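Local coordinates for protein probable aminotransferase (Pseudomonas aeruginosa, PDB 5YKR) that is a probable class-III aminotransferase, a dimeric pyridoxal-phosphate-dependent enzyme whose cofactor is covalently attached to a lysine, at residues 158-163 with 218-223; 222-227 with 255-260; 173-178 with 200-205; 141-146 with 165-170; 130-135 with 299-304. All blocks are in the same frame, centred on the assembly; numbering follows the deposited sequence.

Contact 1: 158-163 with 218-223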
# COMPACT_ATOMS: atom_id res chain seq x y z
N LYS A 158 -6.90 1.94 22.67
CA LYS A 158 -7.79 2.86 21.96
C LYS A 158 -7.05 3.95 21.22
O LYS A 158 -6.01 4.40 21.66
CB LYS A 158 -8.89 3.44 22.86
CG LYS A 158 -9.60 2.26 23.49
CD LYS A 158 -10.97 2.50 23.89
CE LYS A 158 -11.50 1.21 24.46
NZ LYS A 158 -12.34 1.70 25.44
N VAL A 159 -7.61 4.35 20.09
CA VAL A 159 -7.13 5.51 19.35
C VAL A 159 -8.27 6.54 19.39
O VAL A 159 -9.44 6.18 19.19
CB VAL A 159 -6.76 5.17 17.87
CG1 VAL A 159 -7.92 4.65 17.04
CG2 VAL A 159 -6.28 6.37 17.13
N VAL A 160 -7.91 7.81 19.56
CA VAL A 160 -8.85 8.91 19.37
C VAL A 160 -8.72 9.38 17.93
O VAL A 160 -7.62 9.72 17.45
CB VAL A 160 -8.58 10.09 20.35
CG1 VAL A 160 -9.32 11.36 19.89
CG2 VAL A 160 -9.03 9.68 21.78
N VAL A 161 -9.88 9.47 17.28
CA VAL A 161 -10.03 10.14 16.01
C VAL A 161 -11.16 11.19 16.14
O VAL A 161 -11.92 11.19 17.12
CB VAL A 161 -10.25 9.22 14.83
CG1 VAL A 161 -9.08 8.25 14.66
CG2 VAL A 161 -11.56 8.45 14.98
N PHE A 162 -11.25 12.07 15.15
CA PHE A 162 -12.25 13.13 15.13
C PHE A 162 -13.38 12.83 14.16
O PHE A 162 -13.20 12.20 13.11
CB PHE A 162 -11.57 14.49 14.84
CG PHE A 162 -10.60 14.89 15.93
CD1 PHE A 162 -11.07 15.35 17.13
CD2 PHE A 162 -9.27 14.73 15.79
CE1 PHE A 162 -10.22 15.68 18.16
CE2 PHE A 162 -8.40 15.03 16.82
CZ PHE A 162 -8.87 15.51 18.01
N ASN A 163 -14.58 13.30 14.50
CA ASN A 163 -15.74 13.00 13.67
C ASN A 163 -15.52 13.61 12.26
O ASN A 163 -15.09 14.78 12.14
CB ASN A 163 -17.02 13.54 14.35
CG ASN A 163 -18.29 13.00 13.73
OD1 ASN A 163 -18.35 11.88 13.21
ND2 ASN A 163 -19.33 13.88 13.69
N GLY A 218 -7.56 6.71 30.39
CA GLY A 218 -6.28 6.04 30.59
C GLY A 218 -6.00 4.93 29.61
O GLY A 218 -5.02 4.22 29.79
N ASP A 219 -6.84 4.78 28.58
CA ASP A 219 -6.75 3.66 27.65
C ASP A 219 -6.48 4.10 26.21
O ASP A 219 -6.66 3.28 25.29
CB ASP A 219 -8.02 2.78 27.66
CG ASP A 219 -9.28 3.53 27.34
OD1 ASP A 219 -9.27 4.72 26.99
OD2 ASP A 219 -10.35 2.88 27.45
N VAL A 220 -6.01 5.34 26.03
CA VAL A 220 -5.79 5.90 24.69
C VAL A 220 -4.27 5.84 24.37
O VAL A 220 -3.46 6.46 25.04
CB VAL A 220 -6.31 7.32 24.57
CG1 VAL A 220 -5.98 7.87 23.19
CG2 VAL A 220 -7.84 7.33 24.80
N ALA A 221 -3.93 5.10 23.33
CA ALA A 221 -2.57 4.99 22.85
C ALA A 221 -2.15 6.24 22.06
O ALA A 221 -0.97 6.66 22.12
CB ALA A 221 -2.41 3.77 22.00
N ALA A 222 -3.06 6.79 21.28
CA ALA A 222 -2.73 7.90 20.37
C ALA A 222 -3.98 8.72 20.02
O ALA A 222 -5.09 8.16 20.00
CB ALA A 222 -2.09 7.37 19.11
N VAL A 223 -3.71 9.97 19.64
CA VAL A 223 -4.65 10.81 18.94
C VAL A 223 -4.13 10.90 17.50
O VAL A 223 -2.98 11.30 17.29
CB VAL A 223 -4.77 12.23 19.53
CG1 VAL A 223 -5.63 13.11 18.66
CG2 VAL A 223 -5.31 12.18 20.95
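Lys158 lays its aliphatic chain across Asp219, with CB 3.3 Å from Asp219 O. The two side chains cross obliquely, and NZ of Lys158 ends 3.1 Å from Asp219 OD2 in a salt bridge that meets the carboxylate from above, 44° out of its plane. The same OD2 forms a salt bridge with Arg201 on strand 200-203, so it probably offsets the repulsion between the two cations. Behind these ends the backbones pair in parallel: Lys158 N donates to Asp219 O (3.0 Å), Ala221 N to Lys158 O (2.8 Å) and Val160 N to Ala222 O (2.9 Å). Lys158 pairs with Val220 but Val160 with Val223, so strand 220-225 spends an extra residue there; Ala221 takes helix-like angles (phi -77°, psi -37°), and Ala222 N is buried without a partner. On the face of Lys158 and Val160, Val160 CG2 touches Val220 CG1 at 3.8 Å and Val160 CB meets Val223 CG2 at 3.9 Å. Leu215 of helix 208-215 packs on all three valines, and Leu211 on Val160. Phe162 CE2 lies 3.8 Å from Val223 CG1. Parallel strands sealed by a helix are characteristic of the central sheet in the large domain of fold-type-I pyridoxal-phosphate enzymes.

Contact 2: 222-227 with 255-260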
# COMPACT_ATOMS: atom_id res chain seq x y z
N ALA A 222 -3.06 6.79 21.28
CA ALA A 222 -2.73 7.90 20.37
C ALA A 222 -3.98 8.72 20.02
O ALA A 222 -5.09 8.16 20.00
CB ALA A 222 -2.09 7.37 19.11
N VAL A 223 -3.71 9.97 19.64
CA VAL A 223 -4.65 10.81 18.94
C VAL A 223 -4.13 10.90 17.50
O VAL A 223 -2.98 11.30 17.29
CB VAL A 223 -4.77 12.23 19.53
CG1 VAL A 223 -5.63 13.11 18.66
CG2 VAL A 223 -5.31 12.18 20.95
N LEU A 224 -4.97 10.58 16.54
CA LEU A 224 -4.64 10.66 15.10
C LEU A 224 -5.49 11.79 14.51
O LEU A 224 -6.75 11.76 14.63
CB LEU A 224 -4.96 9.35 14.37
CG LEU A 224 -4.84 9.32 12.84
CD1 LEU A 224 -3.43 9.70 12.38
CD2 LEU A 224 -5.18 7.97 12.33
N THR A 225 -4.85 12.77 13.86
CA THR A 225 -5.60 13.90 13.30
C THR A 225 -4.83 14.60 12.18
O THR A 225 -3.60 14.69 12.23
CB THR A 225 -5.97 14.92 14.38
OG1 THR A 225 -6.89 15.91 13.86
CG2 THR A 225 -4.74 15.60 15.01
N GLU A 226 -5.56 15.15 11.22
CA GLU A 226 -5.01 16.23 10.40
C GLU A 226 -4.88 17.46 11.31
O GLU A 226 -5.67 17.65 12.24
CB GLU A 226 -5.91 16.57 9.24
CG GLU A 226 -6.05 15.46 8.20
CD GLU A 226 -6.84 16.00 7.02
OE1 GLU A 226 -8.12 15.98 7.09
OE2 GLU A 226 -6.23 16.49 6.05
N PRO A 227 -3.92 18.35 11.01
CA PRO A 227 -3.85 19.60 11.79
C PRO A 227 -4.91 20.63 11.43
O PRO A 227 -5.12 21.61 12.15
CB PRO A 227 -2.43 20.08 11.50
CG PRO A 227 -2.14 19.59 10.11
CD PRO A 227 -2.86 18.27 9.98
N ALA A 255 0.32 9.65 22.50
CA ALA A 255 0.99 10.07 21.27
C ALA A 255 0.11 10.97 20.43
O ALA A 255 -1.06 10.65 20.22
CB ALA A 255 1.43 8.86 20.47
N LEU A 256 0.70 12.03 19.88
CA LEU A 256 0.00 12.94 18.98
C LEU A 256 0.54 12.68 17.56
O LEU A 256 1.73 12.95 17.27
CB LEU A 256 0.26 14.40 19.37
CG LEU A 256 -0.36 15.45 18.47
CD1 LEU A 256 -1.85 15.27 18.36
CD2 LEU A 256 0.04 16.85 18.97
N ILE A 257 -0.34 12.14 16.71
CA ILE A 257 0.02 11.81 15.33
C ILE A 257 -0.64 12.84 14.42
O ILE A 257 -1.88 12.94 14.38
CB ILE A 257 -0.49 10.41 14.91
CG1 ILE A 257 -0.09 9.33 15.93
CG2 ILE A 257 -0.00 10.09 13.48
CD1 ILE A 257 -0.90 8.07 15.75
N ILE A 258 0.21 13.56 13.66
CA ILE A 258 -0.25 14.62 12.77
C ILE A 258 -0.10 14.12 11.33
O ILE A 258 1.00 13.82 10.87
CB ILE A 258 0.51 15.93 13.00
CG1 ILE A 258 0.32 16.42 14.45
CG2 ILE A 258 0.09 16.97 12.00
CD1 ILE A 258 -1.06 16.77 14.83
N ASP A 259 -1.23 13.98 10.65
CA ASP A 259 -1.34 13.48 9.28
C ASP A 259 -1.46 14.66 8.32
O ASP A 259 -2.48 15.34 8.26
CB ASP A 259 -2.57 12.55 9.16
CG ASP A 259 -2.72 11.93 7.80
OD1 ASP A 259 -2.00 12.26 6.84
OD2 ASP A 259 -3.67 11.05 7.70
N GLU A 260 -0.37 14.87 7.55
CA GLU A 260 -0.21 16.02 6.67
C GLU A 260 -0.37 15.66 5.21
O GLU A 260 0.03 16.41 4.30
CB GLU A 260 1.14 16.69 6.90
CG GLU A 260 1.20 17.31 8.31
CD GLU A 260 1.39 18.83 8.28
OE1 GLU A 260 0.90 19.52 7.35
OE2 GLU A 260 2.01 19.36 9.25
O HOH W 1 -3.60 16.35 5.88
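Ile257 packs against Ala222 and Leu224 where two parallel strands of a beta-alpha-beta unit, joined through helix 241-251, lie side by side in the central sheet. Its CB sits 3.6 Å from Val223 O. From there CG2, anti to the backbone N, reaches Leu224 CD1 at 3.6 Å, while CG1 (chi1 -50°) passes over Val223 O and carries CD1 to 3.6 Å from Ala222 CB. Val146 and Leu147 of helix 139-154 close over this isoleucine. The backbone pairing is regular, Val223 and Thr225 each giving and receiving one bond: Ile257 N donates to Val223 O (2.8 Å) and Asp259 N to Thr225 O (2.9 Å). On the other face the Thr225 and Ile258 side chains point the same way, and Pro227 CD touches Ile258 CG2 at 3.8 Å. The strand end delivers Asp259 to the cofactor site: OD1 is held by Thr261, whereas OD2 lies near N1 of the cofactor-bearing residue at position 286, consistent with the aspartate that faces the pyridine nitrogen in this fold. Beyond the last pair, Glu226, whose OE2 also bonds Thr230, is tied back through a water that donates to Glu226 OE2 at 2.6 Å and to Asp259 O at 2.8 Å.

Contact 3: 173-178 with 200-205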
# COMPACT_ATOMS: atom_id res chain seq x y z
N SER A 173 -10.69 4.05 12.29
CA SER A 173 -11.12 5.43 12.12
C SER A 173 -12.49 5.59 11.50
O SER A 173 -13.00 6.71 11.42
CB SER A 173 -10.12 6.21 11.22
OG SER A 173 -10.18 5.80 9.84
N GLN A 174 -13.08 4.49 11.02
CA GLN A 174 -14.29 4.52 10.17
C GLN A 174 -15.55 4.54 11.06
O GLN A 174 -16.37 3.63 11.05
CB GLN A 174 -14.34 3.35 9.22
CG GLN A 174 -13.10 3.17 8.34
CD GLN A 174 -12.97 4.11 7.17
OE1 GLN A 174 -13.72 5.12 7.07
NE2 GLN A 174 -12.05 3.79 6.24
N VAL A 175 -15.70 5.66 11.77
CA VAL A 175 -16.77 5.88 12.74
C VAL A 175 -17.35 7.27 12.53
O VAL A 175 -16.69 8.14 11.94
CB VAL A 175 -16.33 5.71 14.20
CG1 VAL A 175 -16.02 4.25 14.50
CG2 VAL A 175 -15.16 6.61 14.52
N GLU A 176 -18.56 7.48 13.04
CA GLU A 176 -19.21 8.81 13.05
C GLU A 176 -20.11 8.88 14.27
O GLU A 176 -20.40 7.87 14.91
CB GLU A 176 -20.01 9.06 11.78
CG GLU A 176 -21.26 8.21 11.65
CD GLU A 176 -21.92 8.32 10.29
OE1 GLU A 176 -21.22 8.49 9.30
OE2 GLU A 176 -23.18 8.14 10.23
N PHE A 177 -20.58 10.09 14.57
CA PHE A 177 -21.61 10.24 15.60
C PHE A 177 -22.99 10.10 14.95
O PHE A 177 -23.27 10.75 13.93
CB PHE A 177 -21.53 11.56 16.29
CG PHE A 177 -20.41 11.68 17.30
CD1 PHE A 177 -20.33 10.79 18.36
CD2 PHE A 177 -19.47 12.70 17.24
CE1 PHE A 177 -19.33 10.88 19.29
CE2 PHE A 177 -18.49 12.79 18.18
CZ PHE A 177 -18.42 11.89 19.21
N ASP A 178 -23.87 9.33 15.60
CA ASP A 178 -25.28 9.28 15.20
C ASP A 178 -26.04 10.45 15.86
O ASP A 178 -25.46 11.29 16.52
CB ASP A 178 -25.88 7.89 15.47
CG ASP A 178 -26.13 7.61 16.93
OD1 ASP A 178 -25.98 8.51 17.77
OD2 ASP A 178 -26.52 6.44 17.20
N THR A 200 -11.63 2.48 19.61
CA THR A 200 -11.73 3.86 19.22
C THR A 200 -12.53 4.69 20.22
O THR A 200 -13.55 4.22 20.74
CB THR A 200 -12.41 3.96 17.83
OG1 THR A 200 -11.83 3.00 16.93
CG2 THR A 200 -12.41 5.35 17.25
N ARG A 201 -12.04 5.92 20.46
CA ARG A 201 -12.82 6.96 21.13
C ARG A 201 -12.97 8.10 20.13
O ARG A 201 -12.01 8.54 19.50
CB ARG A 201 -12.23 7.40 22.45
CG ARG A 201 -12.24 6.30 23.51
CD ARG A 201 -11.68 6.81 24.85
NE ARG A 201 -11.67 5.77 25.89
CZ ARG A 201 -12.76 5.37 26.53
NH1 ARG A 201 -13.96 5.95 26.31
NH2 ARG A 201 -12.68 4.41 27.40
N LEU A 202 -14.20 8.54 19.92
CA LEU A 202 -14.53 9.59 18.95
C LEU A 202 -14.82 10.90 19.66
O LEU A 202 -15.53 10.93 20.68
CB LEU A 202 -15.70 9.16 18.12
CG LEU A 202 -16.09 10.05 16.96
CD1 LEU A 202 -14.96 10.17 15.94
CD2 LEU A 202 -17.41 9.60 16.28
N VAL A 203 -14.28 11.98 19.13
CA VAL A 203 -14.49 13.33 19.60
C VAL A 203 -14.74 14.26 18.42
O VAL A 203 -14.32 13.94 17.31
CB VAL A 203 -13.22 13.78 20.41
CG1 VAL A 203 -13.39 15.09 21.06
CG2 VAL A 203 -12.82 12.72 21.46
N GLU A 204 -15.41 15.37 18.63
CA GLU A 204 -15.44 16.43 17.60
C GLU A 204 -14.13 17.23 17.69
O GLU A 204 -13.57 17.46 18.78
CB GLU A 204 -16.60 17.41 17.79
CG GLU A 204 -17.97 16.88 17.42
CD GLU A 204 -18.23 16.61 15.97
OE1 GLU A 204 -17.44 16.96 15.07
OE2 GLU A 204 -19.28 15.99 15.70
N PHE A 205 -13.68 17.69 16.52
CA PHE A 205 -12.55 18.67 16.46
C PHE A 205 -12.92 19.92 17.26
O PHE A 205 -14.11 20.22 17.45
CB PHE A 205 -12.30 19.00 14.99
CG PHE A 205 -10.92 19.46 14.62
CD1 PHE A 205 -9.83 18.65 14.78
CD2 PHE A 205 -10.73 20.67 13.91
CE1 PHE A 205 -8.58 19.03 14.35
CE2 PHE A 205 -9.49 21.04 13.44
CZ PHE A 205 -8.40 20.22 13.69
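Phe177 and Leu202 reach toward each other tip to tip, joining the small beta hairpin of strands 175-177 and 183-185 to strand 200-203, the outermost strand of the central sheet within the chain. The strand axes stay 7.9 Å apart and cross at -42°, a spacing bridged by side chains rather than by backbone pairing. CD2 of Leu202 stands over the middle of the Phe177 ring, 3.6 Å from the centroid and only 2° off the ring normal. This is a CH-pi contact in which the methyl is almost equally far from the ring carbons. The ring is also met at CZ, which lies 3.7 Å from Leu202 CG. The same CD2 presses on the hairpin backbone, 3.4 Å from Glu176 C, so one methyl fills the angle between the Phe177 ring and the chain that carries it.

Val175 is arranged differently. Its side chain runs antiparallel alongside those of Leu202 and Thr200, and its CG2, in the crowded position between backbone N and carbonyl carbon, touches Leu202 CD1 at 3.8 Å and Thr200 CG2 at 4.1 Å. Met183 of the second hairpin strand packs against both Val175 and Thr200. The hairpin is further tied to the sheet by Asn163, whose OD1 receives Phe177 N. At the ring edge, Glu204 passes the phenylalanine in the reverse sense with its carboxylate plane turned 41° from the ring, and its OE2, hydrogen-bonded to Asn163 ND2, lies 3.6 Å from Phe177 CD2.

Contact 4: 141-146 with 165-170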
# COMPACT_ATOMS: atom_id res chain seq x y z
N ASP A 141 -1.13 2.99 5.22
CA ASP A 141 -0.27 2.05 5.92
C ASP A 141 0.59 2.76 6.96
O ASP A 141 0.83 2.21 8.03
CB ASP A 141 0.60 1.29 4.94
CG ASP A 141 -0.13 0.21 4.21
OD1 ASP A 141 -1.34 -0.04 4.47
OD2 ASP A 141 0.57 -0.46 3.39
N ALA A 142 1.07 3.97 6.66
CA ALA A 142 1.78 4.73 7.65
C ALA A 142 0.93 4.92 8.91
O ALA A 142 1.37 4.66 10.03
CB ALA A 142 2.27 6.06 7.10
N ASN A 143 -0.32 5.30 8.71
CA ASN A 143 -1.24 5.45 9.87
C ASN A 143 -1.46 4.12 10.59
O ASN A 143 -1.38 4.08 11.82
CB ASN A 143 -2.55 6.10 9.42
CG ASN A 143 -2.41 7.58 9.13
OD1 ASN A 143 -1.63 8.28 9.77
ND2 ASN A 143 -3.19 8.07 8.18
N ARG A 144 -1.74 3.03 9.85
CA ARG A 144 -1.97 1.74 10.50
C ARG A 144 -0.79 1.32 11.34
O ARG A 144 -0.93 0.79 12.47
CB ARG A 144 -2.19 0.60 9.41
CG ARG A 144 -3.44 0.77 8.61
CD ARG A 144 -3.79 -0.47 7.87
NE ARG A 144 -2.82 -1.01 6.91
CZ ARG A 144 -2.36 -2.25 6.90
NH1 ARG A 144 -2.51 -3.06 7.90
NH2 ARG A 144 -1.69 -2.62 5.86
N PHE A 145 0.40 1.49 10.77
CA PHE A 145 1.61 0.96 11.40
C PHE A 145 2.01 1.80 12.61
O PHE A 145 2.39 1.26 13.62
CB PHE A 145 2.76 0.89 10.39
CG PHE A 145 2.50 -0.02 9.20
CD1 PHE A 145 1.49 -0.96 9.19
CD2 PHE A 145 3.33 0.04 8.09
CE1 PHE A 145 1.27 -1.76 8.10
CE2 PHE A 145 3.12 -0.78 7.00
CZ PHE A 145 2.10 -1.70 7.00
N VAL A 146 1.87 3.12 12.49
CA VAL A 146 2.09 3.99 13.65
C VAL A 146 1.13 3.62 14.78
O VAL A 146 1.54 3.56 15.96
CB VAL A 146 2.01 5.47 13.29
CG1 VAL A 146 1.91 6.34 14.51
CG2 VAL A 146 3.21 5.84 12.41
N ASN A 165 -13.33 12.65 10.08
CA ASN A 165 -11.96 12.49 9.65
C ASN A 165 -11.87 11.76 8.31
O ASN A 165 -12.81 11.06 7.88
CB ASN A 165 -11.18 11.65 10.67
CG ASN A 165 -11.57 10.18 10.69
OD1 ASN A 165 -11.18 9.45 9.79
ND2 ASN A 165 -12.36 9.75 11.69
N TYR A 166 -10.70 11.83 7.69
CA TYR A 166 -10.29 10.74 6.77
C TYR A 166 -8.80 10.54 6.91
O TYR A 166 -8.03 11.50 6.80
CB TYR A 166 -10.65 10.96 5.29
CG TYR A 166 -10.39 9.73 4.41
CD1 TYR A 166 -11.14 8.60 4.60
CD2 TYR A 166 -9.40 9.70 3.44
CE1 TYR A 166 -10.95 7.46 3.87
CE2 TYR A 166 -9.20 8.53 2.67
CZ TYR A 166 -10.00 7.42 2.91
OH TYR A 166 -9.85 6.24 2.17
N HIS A 167 -8.40 9.27 7.10
CA HIS A 167 -6.99 8.85 7.24
C HIS A 167 -6.64 7.66 6.34
O HIS A 167 -5.57 7.05 6.55
CB HIS A 167 -6.69 8.56 8.69
CG HIS A 167 -6.85 9.76 9.54
ND1 HIS A 167 -5.98 10.83 9.49
CD2 HIS A 167 -7.81 10.10 10.43
CE1 HIS A 167 -6.42 11.80 10.30
NE2 HIS A 167 -7.53 11.37 10.88
N GLY A 168 -7.50 7.38 5.36
CA GLY A 168 -7.35 6.20 4.51
C GLY A 168 -8.17 5.01 5.00
O GLY A 168 -9.08 5.17 5.82
N SER A 169 -7.77 3.83 4.53
CA SER A 169 -8.51 2.59 4.87
C SER A 169 -8.00 2.05 6.19
O SER A 169 -7.54 0.89 6.30
CB SER A 169 -8.49 1.61 3.71
OG SER A 169 -7.17 1.27 3.29
N VAL A 170 -8.14 2.89 7.21
CA VAL A 170 -7.73 2.60 8.61
C VAL A 170 -9.06 2.24 9.30
O VAL A 170 -9.87 3.14 9.59
CB VAL A 170 -7.06 3.79 9.29
CG1 VAL A 170 -6.73 3.48 10.74
CG2 VAL A 170 -5.81 4.23 8.53
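Asn143 and Arg144, near the start of helix 139-154, face His167 and Val170 in the loop that follows strand 158-162, beside the cofactor site of this fold-type-I enzyme. A single direct hydrogen bond joins the two segments. Asn143 ND2 donates to His167 O at 3.1 Å with an angle of 153° at the hydrogen, meeting a lone pair in the carbonyl plane, and the acceptor is nearly coplanar with the amide. The amide stands almost perpendicular to the imidazole, with planes 88° apart, and ND2 also comes within 3.6 Å of His167 CB. Asn143 ND2 and His167 ND1 both bond Asp259 OD2, so the asparagine links the loop backbone to the aspartate beside the cofactor and can be regarded as a second-shell residue.

Apolar contact centres on one methyl: Val170 CG2 lies 3.9 Å from Asn143 CB and 4.2 Å from Arg144 CG, the valine and arginine side chains running antiparallel.

Charge pairing stays within the helix. Arg144 grips Asp141 side-on, NE and NH2 each 3.0 Å from Asp141 OD1 and both approaching from the same face of the carboxylate. Phe145 CE1 lies over one face of the guanidinium, toward the rim. Arg144 NH1 also donates to Ser169 O of the second subunit, and Ser169 O accepts from Arg144 NH1 of that subunit, so this pairing spans the dimer interface.

The loop makes an inverse gamma turn centred on Ser169, Val170 N donating to Gly168 O at 2.8 Å; Gly168, at phi 95°, precedes it, and Gly168 N sits 3.3 Å above the centre of the Tyr166 ring.

Contact 5: 130-135 with 299-304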
# COMPACT_ATOMS: atom_id res chain seq x y z
N LEU A 130 11.64 16.03 12.91
CA LEU A 130 11.64 14.84 13.70
C LEU A 130 12.82 13.98 13.23
O LEU A 130 13.09 13.90 12.01
CB LEU A 130 10.33 14.07 13.58
CG LEU A 130 9.08 14.71 14.13
CD1 LEU A 130 7.86 13.83 13.90
CD2 LEU A 130 9.21 14.98 15.59
N PRO A 131 13.46 13.26 14.15
CA PRO A 131 14.70 12.61 13.78
C PRO A 131 14.63 11.26 13.06
O PRO A 131 15.54 10.98 12.29
CB PRO A 131 15.42 12.40 15.13
CG PRO A 131 14.33 12.43 16.14
CD PRO A 131 13.33 13.37 15.63
N TYR A 132 13.57 10.45 13.26
CA TYR A 132 13.60 9.07 12.77
C TYR A 132 12.41 8.79 11.86
O TYR A 132 11.29 9.15 12.19
CB TYR A 132 13.53 8.08 13.94
CG TYR A 132 14.76 8.16 14.82
CD1 TYR A 132 15.97 7.58 14.43
CD2 TYR A 132 14.70 8.79 16.03
CE1 TYR A 132 17.12 7.73 15.20
CE2 TYR A 132 15.81 8.94 16.82
CZ TYR A 132 17.02 8.39 16.44
OH TYR A 132 18.12 8.48 17.22
N TRP A 133 12.68 8.08 10.75
CA TRP A 133 11.69 7.90 9.69
C TRP A 133 11.62 6.43 9.24
O TRP A 133 12.52 5.62 9.50
CB TRP A 133 12.08 8.79 8.49
CG TRP A 133 12.03 10.21 8.88
CD1 TRP A 133 12.99 10.90 9.58
CD2 TRP A 133 10.89 11.09 8.80
NE1 TRP A 133 12.52 12.16 9.92
CE2 TRP A 133 11.22 12.27 9.48
CE3 TRP A 133 9.63 10.99 8.20
CZ2 TRP A 133 10.34 13.37 9.58
CZ3 TRP A 133 8.75 12.07 8.32
CH2 TRP A 133 9.10 13.23 9.01
N GLN A 134 10.51 6.13 8.58
CA GLN A 134 10.29 4.88 7.85
C GLN A 134 9.45 5.20 6.62
O GLN A 134 8.81 6.25 6.54
CB GLN A 134 9.56 3.84 8.73
CG GLN A 134 10.35 3.27 9.88
CD GLN A 134 11.45 2.31 9.49
OE1 GLN A 134 11.20 1.09 9.43
NE2 GLN A 134 12.72 2.83 9.26
N VAL A 135 9.46 4.30 5.65
CA VAL A 135 8.67 4.43 4.40
C VAL A 135 7.68 3.31 4.29
O VAL A 135 7.99 2.15 4.64
CB VAL A 135 9.60 4.40 3.18
CG1 VAL A 135 8.86 4.51 1.86
CG2 VAL A 135 10.64 5.48 3.28
N CYS A 299 9.06 10.08 13.68
CA CYS A 299 8.76 10.19 15.10
C CYS A 299 9.87 10.85 15.84
O CYS A 299 11.04 10.91 15.39
CB CYS A 299 8.44 8.84 15.69
SG CYS A 299 9.82 7.67 15.81
N SER A 300 9.50 11.37 17.00
CA SER A 300 10.49 12.01 17.91
C SER A 300 11.46 10.97 18.47
O SER A 300 11.19 9.76 18.48
CB SER A 300 9.79 12.70 19.06
OG SER A 300 9.24 11.72 19.95
N GLN A 301 12.60 11.44 18.97
CA GLN A 301 13.52 10.54 19.65
C GLN A 301 12.84 9.88 20.87
O GLN A 301 13.10 8.71 21.13
CB GLN A 301 14.79 11.27 20.09
CG GLN A 301 15.77 10.35 20.84
CD GLN A 301 17.13 10.89 21.05
OE1 GLN A 301 17.74 11.42 20.18
NE2 GLN A 301 17.65 10.60 22.21
N ALA A 302 12.03 10.62 21.63
CA ALA A 302 11.37 10.03 22.78
C ALA A 302 10.47 8.87 22.39
O ALA A 302 10.47 7.81 23.05
CB ALA A 302 10.58 11.11 23.53
N GLN A 303 9.76 9.00 21.27
CA GLN A 303 8.93 7.89 20.81
C GLN A 303 9.80 6.73 20.33
O GLN A 303 9.49 5.55 20.58
CB GLN A 303 7.95 8.33 19.71
CG GLN A 303 6.92 9.36 20.11
CD GLN A 303 6.11 8.98 21.31
OE1 GLN A 303 5.56 7.87 21.38
NE2 GLN A 303 5.96 9.93 22.25
N ALA A 304 10.85 7.05 19.58
CA ALA A 304 11.76 6.02 19.06
C ALA A 304 12.31 5.16 20.21
O ALA A 304 12.31 3.93 20.12
CB ALA A 304 12.89 6.65 18.25
O HOH W 2 18.08 11.63 17.61
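Tyr132 and Cys299 form an antiparallel hydrogen-bonded pair where strand 295-299 gives way to helix 301-310. Cys299 N donates to Tyr132 O at 2.8 Å, but the return bond from Tyr132 N to Cys299 O is weak at 3.3 Å. Pro131, which has no N-H to offer, packs CD and CG against that same carbonyl.

Ser300 caps the helix start: with OG turned between its backbone N and carbonyl carbon (chi1 71°), it accepts from Gln303 N at 3.1 Å. On the strand side, Trp133 NE1 bends back to Leu130 O (2.8 Å), the donor lying 43° above the carbonyl plane. Gln134 NE2 uses a lone pair of Trp133 O (2.8 Å) and also donates to Ala45 O of the second subunit.

The phenol of Tyr132 is served by water. Its OH lies 3.2 Å from a water that in turn donates to Gln301 OE1 at 2.6 Å. The ring presents its edge to Gln301 CA, while Ala304 CB packs 3.6 Å from CD2 and Trp308 meets the ring edge-to-face.

The polar groups here are thus met largely by local backbone, a helix cap and a water. Further backbone bonds from Trp133 and Val135 go to the second subunit, so strand 132-136, outermost in its own chain, is engaged in the dimer rather than ending the sheet as a bare edge.

Contacts 1, 2, 3 and 5 all involve the central seven-stranded sheet. Contacts 1 and 2 share strand 220-225, their centres 10 Å apart, and Val160 O receives Leu224 N at 2.9 Å between them. Contact 3 adds strand 200-203 on the far side of 158-162, where Asn163 N lies 2.9 Å from Val203 O. Contact 5 lies at the other end, its centre about 27 Å from that of contact 3. Contacts 2 and 4 converge on the cofactor site: Asp259 OD2 is 2.9 Å from His167 ND1 and 3.1 Å from Asn143 ND2. Contacts 4 and 5, with centres about 17 Å apart, both bond to the second subunit, which contact 3 touches through Gln174.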